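Local coordinates for protein alpha-glucosidase (Pseudoalteromonas sp. K8, PDB 5HQA) that hydrolyses alpha-glucosidic bonds as a chloride-activated, calcium-containing glycoside hydrolase of family 97, at residues W70-T75 with G443-Y448; T64-P69 with I246-E251. All coordinates share one frame; numbering follows the deposited sequence.

Interaction 1: W70-T75 with G443-Y448; sequences WGERQT and GLRRTY
Arg445 meets Glu72 end-on, offering NH1 and NH2 to the two oxygens of one carboxylate. NH2 donates to OE2 of Glu72 over 2.8 Å and NH1 to OE1 over 3.0 Å, both bonds nearly straight. Each oxygen is approached on its syn side and lies almost in the guanidinium plane, while the carboxylate is turned 24° from that plane, so this bidentate salt bridge is slightly twisted yet fixes the rotation of both groups. Beside it, the aliphatic part of the arginine crosses the six-membered ring of Trp70 at a slant, Arg445 CD lying 3.7 Å from Trp70 CH2. A water accepts weakly from Arg445 NH1 and donates to Trp70 O at 2.8 Å, linking the same guanidinium to the loop backbone.

Further out, chi2 -174° and chi3 164° keep the arginine chain extended from CG to NE, which lets its guanidinium cross the gap between the backbones. Glu72 OE1 also accepts from Gln68, and Trp70 NE1 is held by the carbonyl of Pro449. At the backbone angles of Gly71 a CB would be jammed against the carbonyl oxygen of Trp70, which calls for glycine. Segment 70-75 connects strands 53-67 and 75-89 of the N-terminal region, whereas 443-448, with a type I turn from Gly443 to Arg446, joins parallel strands 432-435 and 451-454 of the catalytic barrel; Leu247 of helix 245-248 packs against both Glu72 and Arg445.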
# COMPACT_ATOMS: atom_id res chain seq x y z
N TRP A 70 -8.94 -8.57 -10.00
CA TRP A 70 -9.47 -8.21 -8.70
C TRP A 70 -9.00 -6.79 -8.44
O TRP A 70 -8.05 -6.32 -9.07
CB TRP A 70 -8.96 -9.14 -7.59
CG TRP A 70 -7.45 -9.24 -7.57
CD1 TRP A 70 -6.69 -10.19 -8.18
CD2 TRP A 70 -6.53 -8.35 -6.91
NE1 TRP A 70 -5.35 -9.96 -7.95
CE2 TRP A 70 -5.23 -8.83 -7.17
CE3 TRP A 70 -6.68 -7.20 -6.13
CZ2 TRP A 70 -4.08 -8.20 -6.67
CZ3 TRP A 70 -5.55 -6.58 -5.64
CH2 TRP A 70 -4.26 -7.09 -5.91
N GLY A 71 -9.67 -6.10 -7.54
CA GLY A 71 -9.24 -4.74 -7.26
C GLY A 71 -10.32 -3.93 -6.57
O GLY A 71 -11.33 -4.45 -6.10
N GLU A 72 -10.04 -2.62 -6.51
CA GLU A 72 -10.96 -1.63 -5.97
C GLU A 72 -11.98 -1.18 -7.01
O GLU A 72 -12.97 -0.52 -6.65
CB GLU A 72 -10.15 -0.44 -5.43
CG GLU A 72 -9.41 0.39 -6.50
CD GLU A 72 -8.03 -0.16 -6.90
OE1 GLU A 72 -7.93 -1.30 -7.41
OE2 GLU A 72 -7.03 0.58 -6.73
N ARG A 73 -11.76 -1.51 -8.27
CA ARG A 73 -12.75 -1.30 -9.32
C ARG A 73 -12.47 -2.31 -10.42
O ARG A 73 -11.32 -2.73 -10.60
CB ARG A 73 -12.74 0.14 -9.86
CG ARG A 73 -11.41 0.59 -10.46
CD ARG A 73 -11.45 2.07 -10.86
NE ARG A 73 -12.09 2.89 -9.82
CZ ARG A 73 -11.44 3.49 -8.84
NH1 ARG A 73 -12.11 4.19 -7.94
NH2 ARG A 73 -10.13 3.40 -8.74
N GLN A 74 -13.52 -2.70 -11.13
CA GLN A 74 -13.40 -3.72 -12.15
C GLN A 74 -12.83 -3.16 -13.45
O GLN A 74 -11.96 -3.79 -14.07
CB GLN A 74 -14.76 -4.37 -12.39
CG GLN A 74 -14.80 -5.30 -13.58
CD GLN A 74 -16.07 -6.12 -13.57
OE1 GLN A 74 -16.87 -6.04 -12.64
NE2 GLN A 74 -16.26 -6.93 -14.61
N THR A 75 -13.31 -2.00 -13.88
CA THR A 75 -12.86 -1.36 -15.12
C THR A 75 -12.03 -0.13 -14.80
O THR A 75 -12.46 0.74 -14.04
CB THR A 75 -14.06 -0.97 -15.98
OG1 THR A 75 -14.84 -2.14 -16.24
CG2 THR A 75 -13.61 -0.37 -17.30
N GLY A 443 2.23 -0.22 -7.87
CA GLY A 443 1.27 -0.67 -8.86
C GLY A 443 1.58 -1.98 -9.53
O GLY A 443 0.89 -2.35 -10.49
N LEU A 444 2.59 -2.72 -9.06
CA LEU A 444 3.00 -3.94 -9.76
C LEU A 444 1.96 -5.06 -9.66
O LEU A 444 2.06 -6.03 -10.42
CB LEU A 444 4.35 -4.41 -9.23
CG LEU A 444 5.53 -3.55 -9.71
CD1 LEU A 444 6.76 -3.81 -8.86
CD2 LEU A 444 5.80 -3.87 -11.18
N ARG A 445 0.97 -4.95 -8.76
CA ARG A 445 -0.13 -5.91 -8.76
C ARG A 445 -0.84 -5.98 -10.11
O ARG A 445 -1.47 -7.00 -10.42
CB ARG A 445 -1.15 -5.56 -7.66
CG ARG A 445 -1.80 -4.17 -7.85
CD ARG A 445 -2.69 -3.80 -6.66
NE ARG A 445 -3.02 -2.37 -6.63
CZ ARG A 445 -4.25 -1.86 -6.75
NH1 ARG A 445 -5.31 -2.66 -6.94
NH2 ARG A 445 -4.42 -0.55 -6.68
N ARG A 446 -0.77 -4.93 -10.93
CA ARG A 446 -1.35 -5.04 -12.27
C ARG A 446 -0.59 -6.07 -13.09
O ARG A 446 -1.19 -6.92 -13.76
CB ARG A 446 -1.33 -3.69 -12.98
CG ARG A 446 -1.82 -3.84 -14.42
CD ARG A 446 -1.78 -2.55 -15.20
NE ARG A 446 -2.48 -2.71 -16.47
CZ ARG A 446 -2.66 -1.74 -17.36
NH1 ARG A 446 -2.18 -0.53 -17.12
NH2 ARG A 446 -3.32 -1.99 -18.48
N THR A 447 0.74 -6.01 -13.04
CA THR A 447 1.60 -6.88 -13.83
C THR A 447 1.68 -8.28 -13.24
O THR A 447 1.75 -9.27 -13.99
CB THR A 447 2.99 -6.26 -13.91
OG1 THR A 447 2.87 -4.86 -14.19
CG2 THR A 447 3.83 -6.93 -14.98
N TYR A 448 1.68 -8.38 -11.91
CA TYR A 448 1.81 -9.63 -11.17
C TYR A 448 0.66 -9.70 -10.18
O TYR A 448 0.82 -9.36 -9.01
CB TYR A 448 3.16 -9.72 -10.46
CG TYR A 448 4.30 -9.56 -11.42
CD1 TYR A 448 4.71 -10.62 -12.22
CD2 TYR A 448 4.94 -8.34 -11.57
CE1 TYR A 448 5.74 -10.48 -13.13
CE2 TYR A 448 5.98 -8.19 -12.47
CZ TYR A 448 6.37 -9.26 -13.25
OH TYR A 448 7.40 -9.11 -14.15
O HOH W 1 -5.62 -5.01 -8.66

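Interaction 2: T64-P69 with I246-E251; sequences TQWQQP and ILNLNE
Trp66 and Asn248 form the polar link between strand 53-67 and helix 245-248. The indole NE1 donates to Asn248 OD1 over 2.9 Å, with an N-H...O angle of 178°. The oxygen lies in the ring plane, so the bond is made at the indole edge, and NE1 approaches OD1 nearly in line with the C=O bond. Ring and amide planes are 70° apart. Asn248 ND2 is used as well, donating to the carbonyl of Val77 on strand 75-89, and these two bonds fix which way round the amide lies. Arg446, from the catalytic region, makes a cation-pi contact with Trp66.

Van der Waals contacts centre on Leu247. Its CB makes an apolar contact with the same indole edge, 4.0 Å from Trp66 CZ2, and its CD1 methyl reaches the amide of Gln68, 3.5 Å from OE1. The Gln68 chain is extended beyond CG (chi2 -150°), which carries its amide out to that methyl; Gln68 NE2 itself donates to Arg73 O. Replacing Trp66 with an alanine would probably leave Asn248 OD1 without its indole donor and open a gap beside Leu247 CB.

Within 246-251, Asn250 ND2 donates to Ile246 O at 2.8 Å, from above the carbonyl plane, while Leu249 N reaches that oxygen from the opposite face at 3.3 Å. Two donors thus grip Ile246 O and hold Asn250 to the backbone of Ile246. The arrangement is that of a short helix packed against an outermost strand of an antiparallel sheet, within the N-terminal region of family 97 enzymes, which is related to galactose mutarotase.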
# COMPACT_ATOMS: atom_id res chain seq x y z
N THR A 64 -8.50 4.42 -23.65
CA THR A 64 -8.84 3.01 -23.60
C THR A 64 -9.28 2.64 -22.18
O THR A 64 -9.31 3.48 -21.28
CB THR A 64 -7.66 2.16 -24.07
OG1 THR A 64 -8.10 0.81 -24.23
CG2 THR A 64 -6.52 2.21 -23.05
N GLN A 65 -9.63 1.37 -22.00
CA GLN A 65 -9.99 0.86 -20.69
C GLN A 65 -9.61 -0.61 -20.62
O GLN A 65 -9.49 -1.28 -21.65
CB GLN A 65 -11.48 1.05 -20.41
CG GLN A 65 -12.38 0.22 -21.30
CD GLN A 65 -13.84 0.40 -20.95
OE1 GLN A 65 -14.33 1.52 -20.80
NE2 GLN A 65 -14.56 -0.72 -20.78
N TRP A 66 -9.41 -1.11 -19.40
CA TRP A 66 -9.01 -2.49 -19.20
C TRP A 66 -9.67 -3.01 -17.92
O TRP A 66 -10.16 -2.24 -17.10
CB TRP A 66 -7.48 -2.64 -19.15
CG TRP A 66 -6.80 -1.76 -18.13
CD1 TRP A 66 -6.49 -0.43 -18.26
CD2 TRP A 66 -6.31 -2.15 -16.83
NE1 TRP A 66 -5.85 0.03 -17.12
CE2 TRP A 66 -5.73 -1.01 -16.24
CE3 TRP A 66 -6.31 -3.36 -16.12
CZ2 TRP A 66 -5.16 -1.04 -14.95
CZ3 TRP A 66 -5.75 -3.39 -14.85
CH2 TRP A 66 -5.18 -2.24 -14.28
N GLN A 67 -9.69 -4.33 -17.77
CA GLN A 67 -10.39 -4.97 -16.67
C GLN A 67 -9.39 -5.59 -15.69
O GLN A 67 -8.45 -6.27 -16.09
CB GLN A 67 -11.36 -6.04 -17.18
CG GLN A 67 -12.05 -6.79 -16.03
CD GLN A 67 -13.43 -7.29 -16.39
OE1 GLN A 67 -14.27 -6.54 -16.90
NE2 GLN A 67 -13.69 -8.57 -16.11
N GLN A 68 -9.62 -5.34 -14.38
CA GLN A 68 -8.77 -5.95 -13.36
C GLN A 68 -9.27 -7.34 -13.00
O GLN A 68 -10.48 -7.57 -12.96
CB GLN A 68 -8.74 -5.11 -12.09
CG GLN A 68 -8.36 -3.67 -12.29
CD GLN A 68 -7.68 -3.14 -11.05
OE1 GLN A 68 -6.51 -3.44 -10.80
NE2 GLN A 68 -8.41 -2.36 -10.25
N PRO A 69 -8.38 -8.29 -12.72
CA PRO A 69 -8.85 -9.59 -12.21
C PRO A 69 -9.47 -9.46 -10.83
O PRO A 69 -10.43 -10.18 -10.51
CB PRO A 69 -7.57 -10.44 -12.18
CG PRO A 69 -6.46 -9.44 -12.02
CD PRO A 69 -6.90 -8.23 -12.82
N ILE A 246 -1.54 5.23 -10.83
CA ILE A 246 -0.47 4.28 -10.49
C ILE A 246 -0.66 2.98 -11.27
O ILE A 246 0.27 2.48 -11.90
CB ILE A 246 -0.42 4.03 -8.97
CG1 ILE A 246 -0.11 5.33 -8.21
CG2 ILE A 246 0.64 2.97 -8.66
CD1 ILE A 246 1.18 6.02 -8.67
N LEU A 247 -1.87 2.42 -11.25
CA LEU A 247 -2.12 1.21 -12.02
C LEU A 247 -1.91 1.45 -13.51
O LEU A 247 -1.35 0.59 -14.21
CB LEU A 247 -3.54 0.70 -11.78
CG LEU A 247 -3.84 0.04 -10.44
CD1 LEU A 247 -5.34 -0.22 -10.34
CD2 LEU A 247 -3.06 -1.26 -10.30
N ASN A 248 -2.38 2.59 -14.02
CA ASN A 248 -2.31 2.83 -15.46
C ASN A 248 -0.88 2.94 -15.97
O ASN A 248 -0.65 2.76 -17.17
CB ASN A 248 -3.08 4.10 -15.83
CG ASN A 248 -4.54 3.82 -16.11
OD1 ASN A 248 -4.89 2.76 -16.63
ND2 ASN A 248 -5.41 4.77 -15.76
N LEU A 249 0.07 3.22 -15.09
CA LEU A 249 1.45 3.34 -15.52
C LEU A 249 2.21 2.02 -15.46
O LEU A 249 3.38 1.98 -15.83
CB LEU A 249 2.17 4.41 -14.69
CG LEU A 249 1.68 5.83 -14.98
CD1 LEU A 249 2.38 6.79 -14.07
CD2 LEU A 249 1.92 6.20 -16.45
N ASN A 250 1.57 0.95 -15.01
CA ASN A 250 2.22 -0.35 -14.95
C ASN A 250 1.91 -1.19 -16.19
O ASN A 250 0.91 -0.97 -16.89
CB ASN A 250 1.80 -1.10 -13.69
CG ASN A 250 2.62 -0.68 -12.49
OD1 ASN A 250 3.64 -1.31 -12.18
ND2 ASN A 250 2.23 0.42 -11.85
N GLU A 251 2.79 -2.15 -16.45
CA GLU A 251 2.61 -3.05 -17.58
C GLU A 251 1.42 -3.98 -17.33
O GLU A 251 1.12 -4.32 -16.18
CB GLU A 251 3.86 -3.89 -17.82
CG GLU A 251 5.11 -3.09 -18.17
CD GLU A 251 6.26 -3.99 -18.58
OE1 GLU A 251 6.26 -4.49 -19.73
OE2 GLU A 251 7.17 -4.21 -17.75

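Interactions 1 and 2 have centres about 7 Å apart, and their segments alternate along the chain. The 64-69 and 70-75 segments are consecutive and also pair through the backbone, Gln74 O lying 2.8 Å from Gln68 N. Between the partner segments, Thr447 OG1 is 2.7 Å from Glu251 O, a probable hydrogen bond. Arg446, next to the salt-bridged Arg445, donates through NH1 to Leu247 O. Interaction 1 joins the N-terminal region to a loop of the catalytic barrel, whereas interaction 2 is internal to the N-terminal region and touches that loop through Arg446. Both lie away from the calcium and acarbose sites, although strand 451-454, which follows 443-448, leads toward the calcium ligand Glu455.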